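Local coordinates for putative TetR family transcriptional regulator (Streptomyces coelicolor A3, PDB 3BQY), which probably binds cis-regulatory DNA and acts as a transcriptional regulator, most likely a repressor, as TetR family members do, at residues Gly71-Ser74 with Glu75-Arg79; Asp126-Ala129 with Ala130-Leu133; Ala178-Pro181 with Val182-Thr186. All blocks are in the same frame, centred on the assembly; numbering follows the deposited sequence.

All three contacts are local: each lies within one continuous run of chain, so none closes a long loop, and they follow one another in series without nesting or crossing. Interaction 1 comes first, at the start of helix 73-89. Interaction 2 occupies the first turns of helix 126-151; the two centres are about 15 Å apart, and both pack on helix 106-121. Interaction 3, about 33 Å from interaction 2 between centres, ends helix 174-183, where the chain turns toward helix 188-206. Within one chain interactions 2 and 3 do not touch, yet each packs on the second subunit: Ala130 meets Thr179, and Leu133 meets Leu183, of the other copy.

Interaction 1: Gly71-Ser74 with Glu75-Arg79; sequences GDWS and ERTAR. With PO4 (phosphate ion), chain B.
Asp72 reaches forward to Glu75 and closes the first turn of helix 73-89. Its CB lies 4.1 Å from O2 of a phosphate ion and carries CG between the backbone N and the carbonyl carbon (chi1 78°), which folds the carboxylate back over the turn. OD1 accepts from Glu75 N at 2.9 Å, the donor coming from above the carboxylate plane, 39° out of it. The same OD1 lies 3.3 Å from Glu75 CB. OD2 turns its syn lone pair to Ser74 OG at 2.7 Å and takes a weak bond from Ser74 N, so both oxygens are occupied and the group is held against rotation. Aspartate suits this place because its short arm can satisfy amides that lack a preceding turn. One residue on, Trp73 O is gripped from opposite faces of its carbonyl plane by Thr77 N and by Thr77 OG1, the latter at 2.8 Å. The indole NE1 gives a hydrogen bond to the phosphate, which Arg207 also binds, and its ring meets Phe124 edge-to-face. In one of its two conformers Glu75 forms a salt bridge with Arg82. A side chain accepting from the amides of the first turn is the classic aspartate N-cap of an alpha-helix.

Interaction 2: Asp126-Ala129 with Ala130-Leu133; sequences DGDA and ARAL. With PO4 (phosphate ion), chain C.
Arg131 folds back along the helix over Gly127, and its aliphatic arm and guanidinium face form the close part of the contact. CG stands anti to the carbonyl carbon (chi1 -73°), and a bend at chi3 (-59°) returns the guanidinium toward the start of the helix. Gly127 O lies 3.3 Å above the guanidinium plane, over its centre, while accepting the helical bond from Arg131 N. Glycine suits the site, since a CB would clash with Arg131 NH1 as it now lies. On the buried flank, alanine at 129 and 132 lets helix 106-121 approach, both methyls resting on Leu119. The outer edge of the guanidinium belongs instead to a partly exposed, polar side. There Arg131 NH2 makes a salt bridge to Asp128 OD1 at 2.9 Å, on the anti side but tilted out of the carboxylate plane, which is turned 73° from the guanidinium. Arg131 NH1 meets a phosphate ion at the guanidinium edge, with O3 2.7 Å from NH1. Phe194 of the second subunit packs on both Asp128 and Arg131. The arrangement is an i to i+3 salt bridge on the first turns of helix 126-151, at the subunit interface of the TetR-like C-terminal domain.

Interaction 3: Ala178-Pro181 with Val182-Thr186; sequences ATLP and VLTST. With PO4 (phosphate ion), chain D.
Leu180 O is gripped twice by Thr184, whose OG1 donates at 2.8 Å and whose backbone N donates at 3.0 Å, the two arriving from opposite faces of the carbonyl plane. With chi1 at 61° the hydroxyl is turned back toward the preceding turn, and OG1 meets Leu180 O from above its carbonyl plane, 35° out of it. A water donates both to Thr184 OG1 and to Pro181 O, bridging the two, and Arg165 adds a weak hydrogen bond to the hydroxyl. The other branch, Thr184 CG2, is pressed against Leu180 CD2 at 3.5 Å, closer than usual for two carbons. Without the hydroxyl and methyl, as with an alanine in place of Thr184, Leu180 O would probably lose its hydroxyl donor and keep the amide one, the water would lose a partner and a gap would open beside the leucine methyl. These bonds finish the last turn of helix 174-183, kinked at Pro181, a residue with no amide hydrogen to give to the turn before, in the TetR-like C-terminal domain. Thr179 O receives a straight bond from Leu183 N (168°), while Thr179 OG1, itself bonded to His175 O, touches Leu183 CD1 at 3.4 Å. On the last turn, Val182 CG1 lies against a phosphate ion that Arg131 of the second subunit also binds; that same arginine packs on Val182.

Interaction 1: Gly71-Ser74 with Glu75-Arg79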
# COMPACT_ATOMS: atom_id res chain seq x y z
N GLY A 71 -11.57 -6.00 25.51
CA GLY A 71 -10.18 -6.24 25.18
C GLY A 71 -9.36 -5.02 25.60
O GLY A 71 -9.90 -3.93 25.81
N ASP A 72 -8.05 -5.20 25.74
CA ASP A 72 -7.15 -4.10 26.07
C ASP A 72 -6.93 -3.23 24.81
O ASP A 72 -7.46 -3.55 23.75
CB ASP A 72 -5.82 -4.67 26.58
CG ASP A 72 -4.94 -5.18 25.43
OD1 ASP A 72 -5.48 -5.80 24.51
OD2 ASP A 72 -3.72 -4.88 25.41
N TRP A 73 -6.14 -2.16 24.91
CA TRP A 73 -5.96 -1.25 23.79
C TRP A 73 -5.36 -1.99 22.55
O TRP A 73 -5.68 -1.63 21.40
CB TRP A 73 -5.06 -0.07 24.20
CG TRP A 73 -3.66 -0.49 24.56
CD1 TRP A 73 -3.19 -0.81 25.82
CD2 TRP A 73 -2.57 -0.67 23.65
NE1 TRP A 73 -1.84 -1.16 25.74
CE2 TRP A 73 -1.45 -1.09 24.42
CE3 TRP A 73 -2.42 -0.51 22.25
CZ2 TRP A 73 -0.20 -1.37 23.84
CZ3 TRP A 73 -1.18 -0.79 21.68
CH2 TRP A 73 -0.09 -1.23 22.47
N SER A 74 -4.47 -2.95 22.78
CA SER A 74 -3.82 -3.64 21.65
C SER A 74 -4.83 -4.53 20.92
O SER A 74 -4.82 -4.58 19.67
CB SER A 74 -2.56 -4.43 22.07
OG SER A 74 -2.90 -5.47 22.96
N GLU A 75 -5.69 -5.21 21.67
CA GLU A 75 -6.76 -6.01 21.06
C GLU A 75 -7.75 -5.12 20.30
O GLU A 75 -8.17 -5.45 19.20
CB GLU A 75 -7.51 -6.87 22.08
CG GLU A 75 -8.42 -7.91 21.43
CD GLU A 75 -7.69 -8.71 20.36
OE1 GLU A 75 -6.61 -9.26 20.67
OE2 GLU A 75 -8.16 -8.75 19.19
N ARG A 76 -8.13 -3.98 20.87
CA ARG A 76 -9.09 -3.13 20.16
C ARG A 76 -8.47 -2.51 18.89
O ARG A 76 -9.13 -2.36 17.86
CB ARG A 76 -9.65 -2.05 21.09
CG ARG A 76 -10.46 -2.69 22.25
CD ARG A 76 -10.86 -1.63 23.26
NE ARG A 76 -11.88 -0.73 22.69
CZ ARG A 76 -11.97 0.59 22.92
NH1 ARG A 76 -11.06 1.23 23.65
NH2 ARG A 76 -12.97 1.27 22.38
N THR A 77 -7.20 -2.13 18.99
CA THR A 77 -6.50 -1.59 17.85
C THR A 77 -6.40 -2.68 16.76
O THR A 77 -6.63 -2.40 15.57
CB THR A 77 -5.10 -1.12 18.24
OG1 THR A 77 -5.21 -0.04 19.20
CG2 THR A 77 -4.34 -0.59 16.98
N ALA A 78 -6.07 -3.90 17.17
CA ALA A 78 -6.00 -5.03 16.23
C ALA A 78 -7.36 -5.26 15.56
O ALA A 78 -7.41 -5.54 14.36
CB ALA A 78 -5.54 -6.32 16.95
N ARG A 79 -8.46 -5.20 16.31
CA ARG A 79 -9.80 -5.42 15.71
C ARG A 79 -10.12 -4.37 14.65
O ARG A 79 -10.71 -4.69 13.63
CB ARG A 79 -10.92 -5.44 16.77
CG ARG A 79 -10.93 -6.73 17.60
CD ARG A 79 -12.32 -7.03 18.15
NE ARG A 79 -12.78 -5.91 18.97
CZ ARG A 79 -12.61 -5.82 20.28
NH1 ARG A 79 -11.99 -6.78 20.95
NH2 ARG A 79 -13.06 -4.75 20.92
P PO4 B . -2.48 -1.71 29.48
O1 PO4 B . -1.48 -2.24 28.47
O2 PO4 B . -3.78 -2.47 29.34
O3 PO4 B . -1.88 -1.88 30.87
O4 PO4 B . -2.73 -0.23 29.25

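Interaction 2: Asp126-Ala129 with Ala130-Leu133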
# COMPACT_ATOMS: atom_id res chain seq x y z
N ASP A 126 -0.15 12.36 22.06
CA ASP A 126 -0.77 12.79 20.79
C ASP A 126 0.04 12.36 19.57
O ASP A 126 -0.52 11.83 18.62
CB ASP A 126 -0.90 14.32 20.72
CG ASP A 126 -1.95 14.88 21.69
OD1 ASP A 126 -2.81 14.12 22.16
OD2 ASP A 126 -1.85 16.09 22.00
N GLY A 127 1.34 12.67 19.57
CA GLY A 127 2.21 12.36 18.43
C GLY A 127 2.29 10.86 18.13
O GLY A 127 2.15 10.44 16.99
N ASP A 128 2.51 10.05 19.17
CA ASP A 128 2.55 8.60 18.99
C ASP A 128 1.23 8.04 18.48
O ASP A 128 1.22 7.18 17.57
CB ASP A 128 2.96 7.89 20.28
CG ASP A 128 4.45 8.13 20.64
OD1 ASP A 128 5.21 8.63 19.78
OD2 ASP A 128 4.83 7.82 21.78
N ALA A 129 0.11 8.50 19.04
CA ALA A 129 -1.19 7.98 18.64
C ALA A 129 -1.51 8.33 17.17
O ALA A 129 -2.00 7.49 16.42
CB ALA A 129 -2.31 8.49 19.59
N ALA A 130 -1.28 9.58 16.78
CA ALA A 130 -1.54 9.98 15.40
C ALA A 130 -0.59 9.29 14.42
O ALA A 130 -1.01 8.82 13.37
CB ALA A 130 -1.41 11.52 15.25
N ARG A 131 0.69 9.21 14.77
CA ARG A 131 1.62 8.51 13.89
C ARG A 131 1.29 7.03 13.79
O ARG A 131 1.46 6.42 12.73
CB ARG A 131 3.06 8.74 14.37
CG ARG A 131 3.54 10.16 14.06
CD ARG A 131 4.98 10.40 14.44
NE ARG A 131 5.25 10.19 15.86
CZ ARG A 131 5.43 11.15 16.76
NH1 ARG A 131 5.36 12.44 16.38
NH2 ARG A 131 5.69 10.83 18.03
N ALA A 132 0.80 6.43 14.88
CA ALA A 132 0.41 5.02 14.88
C ALA A 132 -0.77 4.79 13.92
O ALA A 132 -0.84 3.77 13.25
CB ALA A 132 0.01 4.57 16.30
N LEU A 133 -1.69 5.75 13.86
CA LEU A 133 -2.81 5.64 12.93
C LEU A 133 -2.27 5.44 11.53
O LEU A 133 -2.70 4.50 10.83
CB LEU A 133 -3.71 6.91 13.00
CG LEU A 133 -4.64 7.14 11.79
CD1 LEU A 133 -5.69 6.02 11.74
CD2 LEU A 133 -5.26 8.58 11.86
P PO4 C . 5.17 14.44 12.86
O1 PO4 C . 6.37 15.28 12.47
O2 PO4 C . 5.31 13.09 12.19
O3 PO4 C . 5.13 14.24 14.35
O4 PO4 C . 3.93 15.12 12.39

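Interaction 3: Ala178-Pro181 with Val182-Thr186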
# COMPACT_ATOMS: atom_id res chain seq x y z
N ALA A 178 15.46 -20.81 1.24
CA ALA A 178 15.34 -21.44 2.57
C ALA A 178 13.96 -21.20 3.19
O ALA A 178 13.44 -22.05 3.91
CB ALA A 178 16.42 -20.89 3.51
N THR A 179 13.38 -20.04 2.90
CA THR A 179 12.12 -19.64 3.52
C THR A 179 10.91 -19.81 2.57
O THR A 179 9.80 -19.39 2.91
CB THR A 179 12.21 -18.18 4.05
OG1 THR A 179 12.39 -17.27 2.96
CG2 THR A 179 13.35 -17.99 5.02
N LEU A 180 11.12 -20.44 1.40
CA LEU A 180 10.05 -20.61 0.39
C LEU A 180 8.71 -21.12 0.91
O LEU A 180 7.68 -20.64 0.46
CB LEU A 180 10.49 -21.53 -0.77
CG LEU A 180 10.83 -20.94 -2.13
CD1 LEU A 180 10.81 -22.03 -3.23
CD2 LEU A 180 9.93 -19.77 -2.54
N PRO A 181 8.70 -22.11 1.80
CA PRO A 181 7.35 -22.47 2.29
C PRO A 181 6.52 -21.28 2.81
O PRO A 181 5.31 -21.16 2.50
CB PRO A 181 7.65 -23.47 3.42
CG PRO A 181 8.97 -24.13 2.98
CD PRO A 181 9.75 -22.98 2.36
N VAL A 182 7.17 -20.40 3.59
CA VAL A 182 6.52 -19.26 4.17
C VAL A 182 6.19 -18.23 3.08
O VAL A 182 5.07 -17.71 3.05
CB VAL A 182 7.42 -18.61 5.28
CG1 VAL A 182 6.62 -17.60 6.09
CG2 VAL A 182 8.03 -19.69 6.22
N LEU A 183 7.15 -17.89 2.23
CA LEU A 183 6.99 -16.88 1.16
C LEU A 183 5.86 -17.18 0.18
O LEU A 183 5.18 -16.25 -0.29
CB LEU A 183 8.28 -16.70 0.36
CG LEU A 183 9.48 -16.12 1.09
CD1 LEU A 183 10.70 -16.23 0.20
CD2 LEU A 183 9.26 -14.67 1.50
N THR A 184 5.68 -18.46 -0.15
CA THR A 184 4.68 -18.89 -1.13
C THR A 184 3.39 -19.35 -0.46
O THR A 184 2.47 -19.84 -1.14
CB THR A 184 5.23 -20.02 -2.03
OG1 THR A 184 5.56 -21.17 -1.22
CG2 THR A 184 6.47 -19.55 -2.77
N SER A 185 3.34 -19.22 0.87
CA SER A 185 2.15 -19.56 1.67
C SER A 185 0.93 -18.79 1.13
O SER A 185 1.02 -17.60 0.81
CB SER A 185 2.42 -19.16 3.13
OG SER A 185 1.52 -19.74 4.06
N THR A 186 -0.22 -19.44 1.03
CA THR A 186 -1.43 -18.68 0.71
C THR A 186 -2.12 -18.17 1.99
O THR A 186 -3.27 -17.70 1.94
CB THR A 186 -2.42 -19.48 -0.14
OG1 THR A 186 -2.72 -20.72 0.51
CG2 THR A 186 -1.84 -19.74 -1.53
P PO4 D . 3.09 -18.44 7.15
O1 PO4 D . 1.85 -19.26 7.43
O2 PO4 D . 2.72 -16.97 7.25
O3 PO4 D . 4.17 -18.74 8.16
O4 PO4 D . 3.57 -18.75 5.77
O HOH W 1 4.09 -22.68 0.72